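Local atomic coordinates of uncharacterized lipoprotein GfcB (Escherichia coli K12, PDB entry 2IN5), a protein that is of unknown function but, as a membrane lipoprotein named as a group 4 capsule protein B homolog, may act in capsule polysaccharide production or export. Residues A[7-12]-A[51-56]; A[14-19]-A[30-35]; A[60-63]-A[67-70]; A[178-183]-A[189-194]. All blocks are in the same frame, centred on the assembly; numbering follows the deposited sequence.

How the contacts relate
From the N terminus, helix 8-18 opens contact 1, which closes when strand 47-55 returns to it. Contact 2 is nested inside that long loop and joins the second half of the same helix to the segment leading into strand 36-41. Contact 3 then follows in series as the hairpin of strands 58-62 and 68-72, and contact 4 closes last as the hairpin of strands 176-182 and 189-194; no two loops cross. Contacts 1 and 3 meet where Lys60 bonds to the backbone of strand 47-55, while Trp61 on Phe194 carries contact 3 to contact 4. Contacts 1, 2 and 3 also touch the second subunit; contact 4 touches no other chain.

Contact 1: A[7-12]-A[51-56]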
loop_
_atom_site.group_PDB
_atom_site.type_symbol
_atom_site.label_atom_id
_atom_site.label_comp_id
_atom_site.label_asym_id
_atom_site.label_seq_id
_atom_site.Cartn_x
_atom_site.Cartn_y
_atom_site.Cartn_z
ATOM N N SER A 7 -1.008 1.670 -12.921
ATOM C CA SER A 7 -0.148 2.259 -11.890
ATOM C C SER A 7 1.316 2.062 -12.246
ATOM O O SER A 7 1.656 1.183 -13.041
ATOM C CB SER A 7 -0.408 1.628 -10.514
ATOM O OG SER A 7 0.097 0.303 -10.438
HETATM N N MSE A 8 2.176 2.884 -11.648
HETATM C CA MSE A 8 3.608 2.794 -11.883
HETATM C C MSE A 8 4.159 1.490 -11.356
HETATM O O MSE A 8 5.072 0.910 -11.929
HETATM C CB MSE A 8 4.356 3.935 -11.192
HETATM C CG MSE A 8 4.143 5.314 -11.770
HETATM SE SE MSE A 8 5.591 6.424 -11.162
HETATM C CE MSE A 8 5.170 8.068 -12.046
ATOM N N VAL A 9 3.625 1.031 -10.241
ATOM C CA VAL A 9 4.125 -0.210 -9.692
ATOM C C VAL A 9 3.879 -1.359 -10.655
ATOM O O VAL A 9 4.779 -2.137 -10.921
ATOM C CB VAL A 9 3.494 -0.503 -8.319
ATOM C CG1 VAL A 9 3.774 -1.942 -7.901
ATOM C CG2 VAL A 9 4.087 0.450 -7.287
ATOM N N ASP A 10 2.672 -1.458 -11.196
ATOM C CA ASP A 10 2.374 -2.535 -12.127
ATOM C C ASP A 10 3.200 -2.448 -13.394
ATOM O O ASP A 10 3.724 -3.447 -13.863
ATOM C CB ASP A 10 0.894 -2.532 -12.478
ATOM C CG ASP A 10 0.035 -2.926 -11.309
ATOM O OD1 ASP A 10 0.311 -3.994 -10.715
ATOM O OD2 ASP A 10 -0.918 -2.180 -10.982
ATOM N N THR A 11 3.312 -1.247 -13.941
ATOM C CA THR A 11 4.068 -1.030 -15.160
ATOM C C THR A 11 5.554 -1.385 -15.036
ATOM O O THR A 11 6.095 -2.128 -15.865
ATOM C CB THR A 11 3.941 0.420 -15.608
ATOM O OG1 THR A 11 2.609 0.644 -16.067
ATOM C CG2 THR A 11 4.921 0.727 -16.723
ATOM N N PHE A 12 6.213 -0.855 -14.009
ATOM C CA PHE A 12 7.627 -1.119 -13.801
ATOM C C PHE A 12 7.888 -2.510 -13.255
ATOM O O PHE A 12 8.968 -3.060 -13.444
ATOM C CB PHE A 12 8.221 -0.038 -12.895
ATOM C CG PHE A 12 8.404 1.281 -13.592
ATOM C CD1 PHE A 12 9.605 1.584 -14.225
ATOM C CD2 PHE A 12 7.353 2.183 -13.685
ATOM C CE1 PHE A 12 9.758 2.766 -14.949
ATOM C CE2 PHE A 12 7.489 3.375 -14.410
ATOM C CZ PHE A 12 8.697 3.664 -15.045
ATOM N N LEU A 51 10.020 -5.220 -3.511
ATOM C CA LEU A 51 9.347 -4.402 -2.501
ATOM C C LEU A 51 8.650 -3.276 -3.214
ATOM O O LEU A 51 9.287 -2.347 -3.713
ATOM C CB LEU A 51 10.340 -3.826 -1.476
ATOM C CG LEU A 51 9.817 -2.808 -0.440
ATOM C CD1 LEU A 51 8.659 -3.397 0.376
ATOM C CD2 LEU A 51 10.964 -2.415 0.481
ATOM N N GLY A 52 7.327 -3.367 -3.266
ATOM C CA GLY A 52 6.550 -2.347 -3.939
ATOM C C GLY A 52 6.403 -1.070 -3.134
ATOM O O GLY A 52 6.632 0.014 -3.657
ATOM N N TYR A 53 6.033 -1.185 -1.862
ATOM C CA TYR A 53 5.843 0.010 -1.051
ATOM C C TYR A 53 5.735 -0.279 0.429
ATOM O O TYR A 53 5.569 -1.429 0.838
ATOM C CB TYR A 53 4.597 0.752 -1.528
ATOM C CG TYR A 53 3.416 -0.162 -1.788
ATOM C CD1 TYR A 53 2.574 -0.565 -0.752
ATOM C CD2 TYR A 53 3.154 -0.641 -3.070
ATOM C CE1 TYR A 53 1.499 -1.420 -0.989
ATOM C CE2 TYR A 53 2.085 -1.497 -3.315
ATOM C CZ TYR A 53 1.263 -1.881 -2.275
ATOM O OH TYR A 53 0.197 -2.710 -2.534
ATOM N N ILE A 54 5.839 0.767 1.237
ATOM C CA ILE A 54 5.757 0.590 2.686
ATOM C C ILE A 54 4.672 1.471 3.279
ATOM O O ILE A 54 4.596 2.657 2.977
ATOM C CB ILE A 54 7.105 0.923 3.367
ATOM C CG1 ILE A 54 8.236 0.127 2.698
ATOM C CG2 ILE A 54 7.035 0.596 4.848
ATOM C CD1 ILE A 54 9.623 0.490 3.202
ATOM N N GLU A 55 3.834 0.873 4.120
ATOM C CA GLU A 55 2.737 1.574 4.781
ATOM C C GLU A 55 2.709 1.225 6.269
ATOM O O GLU A 55 2.660 0.055 6.640
ATOM C CB GLU A 55 1.403 1.193 4.130
ATOM C CG GLU A 55 1.179 1.849 2.769
ATOM C CD GLU A 55 -0.064 1.341 2.046
ATOM O OE1 GLU A 55 -0.468 1.973 1.039
ATOM O OE2 GLU A 55 -0.630 0.308 2.476
ATOM N N GLN A 56 2.740 2.252 7.116
ATOM C CA GLN A 56 2.735 2.078 8.577
ATOM C C GLN A 56 3.750 1.034 9.007
ATOM O O GLN A 56 3.410 0.060 9.682
ATOM C CB GLN A 56 1.344 1.674 9.085
ATOM C CG GLN A 56 0.271 2.722 8.861
ATOM C CD GLN A 56 -0.397 2.599 7.500
ATOM O OE1 GLN A 56 -0.735 3.606 6.867
ATOM N NE2 GLN A 56 -0.606 1.359 7.047
#
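This is a small, buried van der Waals contact with no hydrogen bond across it, in which the first turn of helix 8-18 rests on strand 47-55 through Val9, which reaches Gly52 and Tyr53. The evidence is modest in size: 81 Å² is buried in all, and the nearest CA atoms, those of Val9 and Gly52, are 6.6 Å apart. One methyl does the touching. CG2 of Val9 stands 4.5 Å from CD2 of Tyr53, at the edge of the ring and near its plane, and its distance from O of Gly52 is the same 4.5 Å. CG of Tyr53 lies between the backbone N and the carbonyl carbon, and this chi1 of 44° places the ring where its CD2 edge comes near the valine. Gly52 and Tyr53 form a classic beta bulge, both facing Lys60 of the neighbouring strand. The helix start is fixed by its N-cap: Asp10 N donates to Ser7 OG at 3.2 Å along a nearly straight path (167°). The pair lies at the subunit interface: Val9 packs on Leu62 of its own chain and also on Tyr53 of the second subunit, with which Tyr53 stacks. The contact thus has no directional component of its own; its chemistry implies a light apolar touch between the valine methyl and the tyrosine edge, beside a ring that is also stacked across the interface.

Contact 2: A[14-19]-A[30-35]; sequences ASLFDN and QALPYS
The Tyr34 ring takes CD2 of Leu16 at its edge, near the ring plane, while CD of Pro33 sits over one face, 4.0 Å above the plane and displaced toward the rim. This is plain packing of a helix side chain on a loop: Leu16, in the second half of helix 8-18, reaches across to the loop that leads from the helix 26-31 region to strand 36-41. Leu16 carries the helix side alone, and its two methyls part company. CD2 meets the phenol end of Tyr34, 3.8 Å from OH and 4.3 Å from CE1, the two side chains approaching from opposite directions. Leu16 sends CG away from its own backbone N (chi1 169°), which carries CG toward the loop, and chi2 (59°) then spreads the two methyls between Tyr34 and Leu32. The contact is partly buried, covers 106 Å² and contains no hydrogen bond between the segments, so the hydroxyl is met here by a methyl and not by a polar group of the helix. Beyond the pair, Tyr34 packs on Val50 and Leu32 on Phe48 of strand 47-55, and Tyr34 also meets Ser7 of the second subunit. The remaining branch of Leu16 completes the contact, its CD1 lying 4.3 Å from CD2 of Leu32.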
loop_
_atom_site.group_PDB
_atom_site.type_symbol
_atom_site.label_atom_id
_atom_site.label_comp_id
_atom_site.label_asym_id
_atom_site.label_seq_id
_atom_site.Cartn_x
_atom_site.Cartn_y
_atom_site.Cartn_z
ATOM N N ALA A 14 6.063 -5.179 -14.177
ATOM C CA ALA A 14 5.938 -6.057 -15.340
ATOM C C ALA A 14 7.218 -5.996 -16.161
ATOM O O ALA A 14 7.774 -7.027 -16.550
ATOM C CB ALA A 14 4.753 -5.643 -16.195
ATOM N N SER A 15 7.685 -4.782 -16.412
ATOM C CA SER A 15 8.898 -4.586 -17.175
ATOM C C SER A 15 10.049 -5.388 -16.567
ATOM O O SER A 15 10.821 -6.027 -17.285
ATOM C CB SER A 15 9.246 -3.101 -17.210
ATOM O OG SER A 15 10.435 -2.876 -17.945
ATOM N N LEU A 16 10.160 -5.361 -15.242
ATOM C CA LEU A 16 11.223 -6.088 -14.561
ATOM C C LEU A 16 11.179 -7.572 -14.899
ATOM O O LEU A 16 12.203 -8.186 -15.202
ATOM C CB LEU A 16 11.104 -5.907 -13.050
ATOM C CG LEU A 16 11.987 -6.835 -12.210
ATOM C CD1 LEU A 16 13.449 -6.622 -12.566
ATOM C CD2 LEU A 16 11.747 -6.561 -10.737
ATOM N N PHE A 17 9.986 -8.149 -14.848
ATOM C CA PHE A 17 9.823 -9.563 -15.147
ATOM C C PHE A 17 9.801 -9.854 -16.639
ATOM O O PHE A 17 9.920 -11.005 -17.043
ATOM C CB PHE A 17 8.543 -10.079 -14.502
ATOM C CG PHE A 17 8.599 -10.121 -13.008
ATOM C CD1 PHE A 17 9.422 -11.039 -12.358
ATOM C CD2 PHE A 17 7.828 -9.249 -12.247
ATOM C CE1 PHE A 17 9.475 -11.090 -10.973
ATOM C CE2 PHE A 17 7.873 -9.291 -10.856
ATOM C CZ PHE A 17 8.699 -10.214 -10.217
ATOM N N ASP A 18 9.648 -8.813 -17.452
ATOM C CA ASP A 18 9.619 -8.966 -18.904
ATOM C C ASP A 18 11.013 -8.796 -19.509
ATOM O O ASP A 18 11.239 -9.135 -20.668
ATOM C CB ASP A 18 8.680 -7.929 -19.540
ATOM C CG ASP A 18 7.203 -8.230 -19.301
ATOM O OD1 ASP A 18 6.353 -7.445 -19.785
ATOM O OD2 ASP A 18 6.885 -9.241 -18.639
ATOM N N ASN A 19 11.941 -8.264 -18.719
ATOM C CA ASN A 19 13.307 -8.024 -19.179
ATOM C C ASN A 19 14.331 -8.810 -18.361
ATOM O O ASN A 19 15.505 -8.436 -18.287
ATOM C CB ASN A 19 13.621 -6.521 -19.097
ATOM C CG ASN A 19 12.681 -5.672 -19.955
ATOM O OD1 ASN A 19 12.683 -4.441 -19.870
ATOM N ND2 ASN A 19 11.877 -6.330 -20.791
ATOM N N GLN A 30 22.421 -6.540 -7.537
ATOM C CA GLN A 30 23.030 -5.405 -6.860
ATOM C C GLN A 30 22.793 -4.112 -7.627
ATOM O O GLN A 30 23.004 -3.018 -7.100
ATOM C CB GLN A 30 24.529 -5.636 -6.684
ATOM C CG GLN A 30 24.874 -6.895 -5.907
ATOM C CD GLN A 30 26.368 -7.117 -5.816
ATOM O OE1 GLN A 30 27.059 -7.174 -6.837
ATOM N NE2 GLN A 30 26.879 -7.245 -4.593
ATOM N N ALA A 31 22.346 -4.242 -8.873
ATOM C CA ALA A 31 22.078 -3.075 -9.708
ATOM C C ALA A 31 20.639 -2.569 -9.540
ATOM O O ALA A 31 20.332 -1.432 -9.903
ATOM C CB ALA A 31 22.361 -3.404 -11.178
ATOM N N LEU A 32 19.753 -3.410 -9.006
ATOM C CA LEU A 32 18.374 -2.974 -8.796
ATOM C C LEU A 32 18.380 -1.921 -7.690
ATOM O O LEU A 32 18.922 -2.138 -6.604
ATOM C CB LEU A 32 17.474 -4.151 -8.430
ATOM C CG LEU A 32 17.197 -5.100 -9.605
ATOM C CD1 LEU A 32 16.284 -6.212 -9.148
ATOM C CD2 LEU A 32 16.561 -4.352 -10.767
ATOM N N PRO A 33 17.784 -0.752 -7.969
ATOM C CA PRO A 33 17.712 0.367 -7.026
ATOM C C PRO A 33 16.859 0.120 -5.781
ATOM O O PRO A 33 17.082 0.742 -4.740
ATOM C CB PRO A 33 17.194 1.506 -7.897
ATOM C CG PRO A 33 16.288 0.800 -8.850
ATOM C CD PRO A 33 17.042 -0.459 -9.208
ATOM N N TYR A 34 15.911 -0.807 -5.881
ATOM C CA TYR A 34 15.021 -1.135 -4.769
ATOM C C TYR A 34 15.249 -2.514 -4.172
ATOM O O TYR A 34 15.889 -3.371 -4.775
ATOM C CB TYR A 34 13.564 -1.013 -5.223
ATOM C CG TYR A 34 13.329 -1.538 -6.618
ATOM C CD1 TYR A 34 13.304 -2.907 -6.880
ATOM C CD2 TYR A 34 13.183 -0.657 -7.690
ATOM C CE1 TYR A 34 13.141 -3.381 -8.180
ATOM C CE2 TYR A 34 13.019 -1.121 -8.985
ATOM C CZ TYR A 34 13.001 -2.479 -9.225
ATOM O OH TYR A 34 12.843 -2.928 -10.516
ATOM N N SER A 35 14.704 -2.708 -2.976
ATOM C CA SER A 35 14.817 -3.954 -2.238
ATOM C C SER A 35 14.100 -5.116 -2.914
ATOM O O SER A 35 13.048 -4.949 -3.525
ATOM C CB SER A 35 14.283 -3.752 -0.815
ATOM O OG SER A 35 15.033 -2.753 -0.142
#

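Contact 3: A[60-63]-A[67-70]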
loop_
_atom_site.group_PDB
_atom_site.type_symbol
_atom_site.label_atom_id
_atom_site.label_comp_id
_atom_site.label_asym_id
_atom_site.label_seq_id
_atom_site.Cartn_x
_atom_site.Cartn_y
_atom_site.Cartn_z
ATOM N N LYS A 60 5.444 -4.134 1.884
ATOM C CA LYS A 60 4.607 -4.943 0.995
ATOM C C LYS A 60 5.372 -5.398 -0.244
ATOM O O LYS A 60 5.675 -4.590 -1.115
ATOM C CB LYS A 60 3.369 -4.162 0.556
ATOM C CG LYS A 60 2.277 -4.080 1.599
ATOM C CD LYS A 60 2.544 -3.013 2.631
ATOM C CE LYS A 60 1.369 -2.922 3.595
ATOM N NZ LYS A 60 0.086 -2.712 2.868
ATOM N N TRP A 61 5.662 -6.695 -0.309
ATOM C CA TRP A 61 6.395 -7.289 -1.423
ATOM C C TRP A 61 5.463 -7.889 -2.481
ATOM O O TRP A 61 4.502 -8.585 -2.159
ATOM C CB TRP A 61 7.340 -8.370 -0.905
ATOM C CG TRP A 61 8.155 -7.929 0.272
ATOM C CD1 TRP A 61 7.724 -7.794 1.561
ATOM C CD2 TRP A 61 9.538 -7.549 0.270
ATOM N NE1 TRP A 61 8.750 -7.357 2.363
ATOM C CE2 TRP A 61 9.876 -7.198 1.599
ATOM C CE3 TRP A 61 10.522 -7.472 -0.721
ATOM C CZ2 TRP A 61 11.162 -6.777 1.962
ATOM C CZ3 TRP A 61 11.802 -7.052 -0.365
ATOM C CH2 TRP A 61 12.110 -6.709 0.969
ATOM N N LEU A 62 5.766 -7.623 -3.745
ATOM C CA LEU A 62 4.950 -8.101 -4.853
ATOM C C LEU A 62 5.658 -9.099 -5.755
ATOM O O LEU A 62 6.801 -8.884 -6.142
ATOM C CB LEU A 62 4.515 -6.910 -5.694
ATOM C CG LEU A 62 3.662 -5.888 -4.950
ATOM C CD1 LEU A 62 3.569 -4.612 -5.755
ATOM C CD2 LEU A 62 2.291 -6.483 -4.687
ATOM N N SER A 63 4.972 -10.178 -6.116
ATOM C CA SER A 63 5.568 -11.176 -7.001
ATOM C C SER A 63 5.181 -10.886 -8.451
ATOM O O SER A 63 4.560 -9.861 -8.743
ATOM C CB SER A 63 5.099 -12.575 -6.619
ATOM O OG SER A 63 3.752 -12.759 -6.995
ATOM N N ALA A 67 1.014 -11.521 -6.352
ATOM C CA ALA A 67 0.611 -12.024 -5.051
ATOM C C ALA A 67 1.372 -11.093 -4.114
ATOM O O ALA A 67 2.406 -10.549 -4.502
ATOM C CB ALA A 67 1.070 -13.457 -4.865
HETATM N N MSE A 68 0.881 -10.900 -2.893
HETATM C CA MSE A 68 1.547 -9.994 -1.968
HETATM C C MSE A 68 1.977 -10.609 -0.649
HETATM O O MSE A 68 1.316 -11.492 -0.122
HETATM C CB MSE A 68 0.646 -8.790 -1.697
HETATM C CG MSE A 68 1.172 -7.854 -0.621
HETATM SE SE MSE A 68 0.256 -6.145 -0.583
HETATM C CE MSE A 68 -1.216 -6.626 0.574
ATOM N N LEU A 69 3.104 -10.138 -0.128
ATOM C CA LEU A 69 3.628 -10.602 1.152
ATOM C C LEU A 69 3.819 -9.382 2.038
ATOM O O LEU A 69 4.367 -8.380 1.591
ATOM C CB LEU A 69 4.970 -11.314 0.975
ATOM C CG LEU A 69 4.886 -12.832 0.907
ATOM C CD1 LEU A 69 4.472 -13.263 -0.482
ATOM C CD2 LEU A 69 6.225 -13.412 1.272
ATOM N N VAL A 70 3.362 -9.447 3.283
ATOM C CA VAL A 70 3.510 -8.307 4.186
ATOM C C VAL A 70 4.418 -8.693 5.332
ATOM O O VAL A 70 4.209 -9.695 6.000
ATOM C CB VAL A 70 2.154 -7.851 4.726
ATOM C CG1 VAL A 70 2.331 -6.659 5.679
ATOM C CG2 VAL A 70 1.259 -7.485 3.553
#
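Lys60 and Met68, a selenomethionine, cross on one face of a beta hairpin, strands 58-62 and 68-72, whose short segments run antiparallel with axes 4.6 Å apart. Lys60 CB lies near the selenium of Met68, CG moves closer, 3.6 Å from SE, and also lies 4.1 Å from CG2 of Val70, its non-hydrogen-bonded partner. The chain then turns at chi2 (81°), and CD and CE carry it onward through a second bend at chi4 to NZ, which ends in a salt bridge to Glu55, with a weak, long ion pair to Glu55 of the second subunit. Met68 is met from another side by Leu62, whose CD2 approaches its CB.

Trp61 and Leu69 form the hydrogen-bonded pair between these, their side chains on the other face: Trp61 N donates to Leu69 O and Leu69 N to Trp61 O, both at 2.9 Å and both in the carbonyl plane. The same Leu69 O lies in the plane of the indole at its edge, 3.4 Å from CD1, while NE1 of Trp61 is bonded to Thr71.

Toward the turn, Ser63 N donates to Ala67 O, and the return bond comes from a side chain: Ala67 N donates to Ser63 OG, with OG placed between its backbone N and carbonyl carbon (chi1 73°). The carbonyl of Ser63 is bonded instead to Arg13. With an alanine here in place of the serine the hydroxyl is gone, and the buried N-H of Ala67 would probably lose its acceptor, along with the weak bond from Asp65 N. The Ala67 N to Ser63 OG bond spans 3.1 Å at 161°.

Contact 4: A[178-183]-A[189-194]; sequences QSRQML and PVEMTF
Ser179 and Met192 form a hydrogen-bonded pair in an antiparallel beta hairpin, strands 176-182 and 189-194, exchanging two backbone bonds: Ser179 N to Met192 O at 2.9 Å and Met192 N to Ser179 O at 3.0 Å. Gln181 and Val190 pair likewise, but there Val190 N to Gln181 O is shorter, 2.6 Å, and nearly in line with the carbonyl (179°). On the same face as Ser179, Met192 brings its CE methyl to 3.4 Å from OG, the chain bending at chi3 (-86°) to do so, and the edge of the Phe194 ring faces the same hydroxyl.

A water binds this buried face of the hairpin together. It is hydrogen-bonded to Ser179 OG (3.0 Å), accepts from Gln181 NE2, and donates a weak bond to Val190 O. Gln181 is positioned from outside, its NE2 bonded to Gly74 O and its OE1 accepting from Leu76 N. Near the turn, CB of Leu183 packs on CG2 of Val190.

On the opposite face, Gln178 and Thr193 run side by side, and NE2 of Gln178 reaches OG1 of Thr193 in a weak bond of 3.3 Å. An alanine in place of this glutamine would remove that amide and is likely to leave Thr193 OG1 without this donor and to uncover part of Leu138 and Trp168, on which Gln178 packs. Beside it, Arg180 and Glu191 touch through CD and CG, 4.2 Å apart, their guanidinium and carboxylate planes 83° apart and NE of Arg180 5.3 Å from OE1 of Glu191. At this distance the opposite charges probably attract without forming a salt bridge, and because Glu43 brings a second carboxylate close to Glu191, that attraction may ease a local surplus of negative charge, while on the other face a water links Ser179, Gln181 and Val190.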
loop_
_atom_site.group_PDB
_atom_site.type_symbol
_atom_site.label_atom_id
_atom_site.label_comp_id
_atom_site.label_asym_id
_atom_site.label_seq_id
_atom_site.Cartn_x
_atom_site.Cartn_y
_atom_site.Cartn_z
ATOM N N GLN A 178 17.816 -12.903 6.266
ATOM C CA GLN A 178 17.287 -14.215 5.925
ATOM C C GLN A 178 16.417 -14.675 7.077
ATOM O O GLN A 178 16.704 -14.382 8.230
ATOM C CB GLN A 178 18.420 -15.224 5.694
ATOM C CG GLN A 178 17.906 -16.605 5.346
ATOM C CD GLN A 178 18.993 -17.572 4.920
ATOM O OE1 GLN A 178 19.528 -18.325 5.734
ATOM N NE2 GLN A 178 19.332 -17.551 3.636
ATOM N N SER A 179 15.345 -15.387 6.770
ATOM C CA SER A 179 14.464 -15.865 7.822
ATOM C C SER A 179 13.790 -17.171 7.435
ATOM O O SER A 179 13.546 -17.418 6.258
ATOM C CB SER A 179 13.392 -14.816 8.112
ATOM O OG SER A 179 12.546 -14.657 6.988
ATOM N N ARG A 180 13.527 -18.013 8.428
ATOM C CA ARG A 180 12.827 -19.268 8.202
ATOM C C ARG A 180 11.723 -19.310 9.249
ATOM O O ARG A 180 12.006 -19.258 10.449
ATOM C CB ARG A 180 13.739 -20.482 8.391
ATOM C CG ARG A 180 15.020 -20.463 7.562
ATOM C CD ARG A 180 15.311 -21.831 6.960
ATOM N NE ARG A 180 15.095 -22.914 7.915
ATOM C CZ ARG A 180 15.882 -23.183 8.955
ATOM N NH1 ARG A 180 16.961 -22.446 9.192
ATOM N NH2 ARG A 180 15.581 -24.191 9.767
ATOM N N GLN A 181 10.471 -19.401 8.802
ATOM C CA GLN A 181 9.331 -19.443 9.717
ATOM C C GLN A 181 8.129 -20.150 9.116
ATOM O O GLN A 181 8.113 -20.459 7.937
ATOM C CB GLN A 181 8.930 -18.017 10.118
ATOM C CG GLN A 181 8.391 -17.174 8.975
ATOM C CD GLN A 181 8.488 -15.685 9.257
ATOM O OE1 GLN A 181 7.909 -15.170 10.222
ATOM N NE2 GLN A 181 9.234 -14.983 8.416
HETATM N N MSE A 182 7.117 -20.398 9.939
HETATM C CA MSE A 182 5.896 -21.050 9.484
HETATM C C MSE A 182 4.881 -19.994 9.104
HETATM O O MSE A 182 4.905 -18.880 9.627
HETATM C CB MSE A 182 5.312 -21.924 10.594
HETATM C CG MSE A 182 6.190 -23.083 10.978
HETATM SE SE MSE A 182 6.394 -24.352 9.538
HETATM C CE MSE A 182 6.870 -25.906 10.568
ATOM N N LEU A 183 3.979 -20.336 8.193
ATOM C CA LEU A 183 2.964 -19.379 7.790
ATOM C C LEU A 183 1.775 -19.483 8.749
ATOM O O LEU A 183 1.054 -18.516 8.978
ATOM C CB LEU A 183 2.549 -19.648 6.342
ATOM C CG LEU A 183 1.463 -18.778 5.724
ATOM C CD1 LEU A 183 1.626 -18.762 4.220
ATOM C CD2 LEU A 183 0.083 -19.328 6.125
ATOM N N PRO A 189 5.965 -23.929 5.871
ATOM C CA PRO A 189 7.258 -23.262 6.002
ATOM C C PRO A 189 7.520 -22.212 4.940
ATOM O O PRO A 189 7.234 -22.402 3.757
ATOM C CB PRO A 189 8.247 -24.425 5.973
ATOM C CG PRO A 189 7.568 -25.420 5.101
ATOM C CD PRO A 189 6.138 -25.358 5.553
ATOM N N VAL A 190 8.064 -21.093 5.396
ATOM C CA VAL A 190 8.368 -19.968 4.540
ATOM C C VAL A 190 9.833 -19.594 4.704
ATOM O O VAL A 190 10.336 -19.501 5.825
ATOM C CB VAL A 190 7.490 -18.758 4.917
ATOM C CG1 VAL A 190 7.808 -17.572 4.027
ATOM C CG2 VAL A 190 6.025 -19.133 4.805
ATOM N N GLU A 191 10.519 -19.394 3.584
ATOM C CA GLU A 191 11.932 -19.015 3.595
ATOM C C GLU A 191 12.078 -17.718 2.825
ATOM O O GLU A 191 11.574 -17.597 1.710
ATOM C CB GLU A 191 12.789 -20.096 2.926
ATOM C CG GLU A 191 12.829 -21.433 3.646
ATOM C CD GLU A 191 13.710 -22.446 2.927
ATOM O OE1 GLU A 191 14.895 -22.128 2.666
ATOM O OE2 GLU A 191 13.221 -23.562 2.624
HETATM N N MSE A 192 12.762 -16.748 3.418
HETATM C CA MSE A 192 12.960 -15.466 2.760
HETATM C C MSE A 192 14.402 -14.990 2.859
HETATM O O MSE A 192 15.009 -15.043 3.930
HETATM C CB MSE A 192 12.041 -14.413 3.369
HETATM C CG MSE A 192 10.574 -14.780 3.292
HETATM SE SE MSE A 192 9.434 -13.326 3.844
HETATM C CE MSE A 192 9.480 -13.704 5.739
ATOM N N THR A 193 14.944 -14.537 1.732
ATOM C CA THR A 193 16.306 -14.029 1.678
ATOM C C THR A 193 16.234 -12.624 1.093
ATOM O O THR A 193 15.785 -12.431 -0.035
ATOM C CB THR A 193 17.222 -14.932 0.806
ATOM O OG1 THR A 193 17.293 -16.241 1.385
ATOM C CG2 THR A 193 18.636 -14.362 0.743
ATOM N N PHE A 194 16.657 -11.641 1.878
ATOM C CA PHE A 194 16.617 -10.253 1.445
ATOM C C PHE A 194 17.929 -9.869 0.803
ATOM O O PHE A 194 18.952 -9.774 1.470
ATOM C CB PHE A 194 16.288 -9.375 2.643
ATOM C CG PHE A 194 15.072 -9.826 3.370
ATOM C CD1 PHE A 194 15.128 -10.917 4.221
ATOM C CD2 PHE A 194 13.850 -9.222 3.136
ATOM C CE1 PHE A 194 13.978 -11.409 4.829
ATOM C CE2 PHE A 194 12.687 -9.705 3.740
ATOM C CZ PHE A 194 12.753 -10.797 4.583
HETATM O O HOH W 1 10.387 -16.615 6.222
#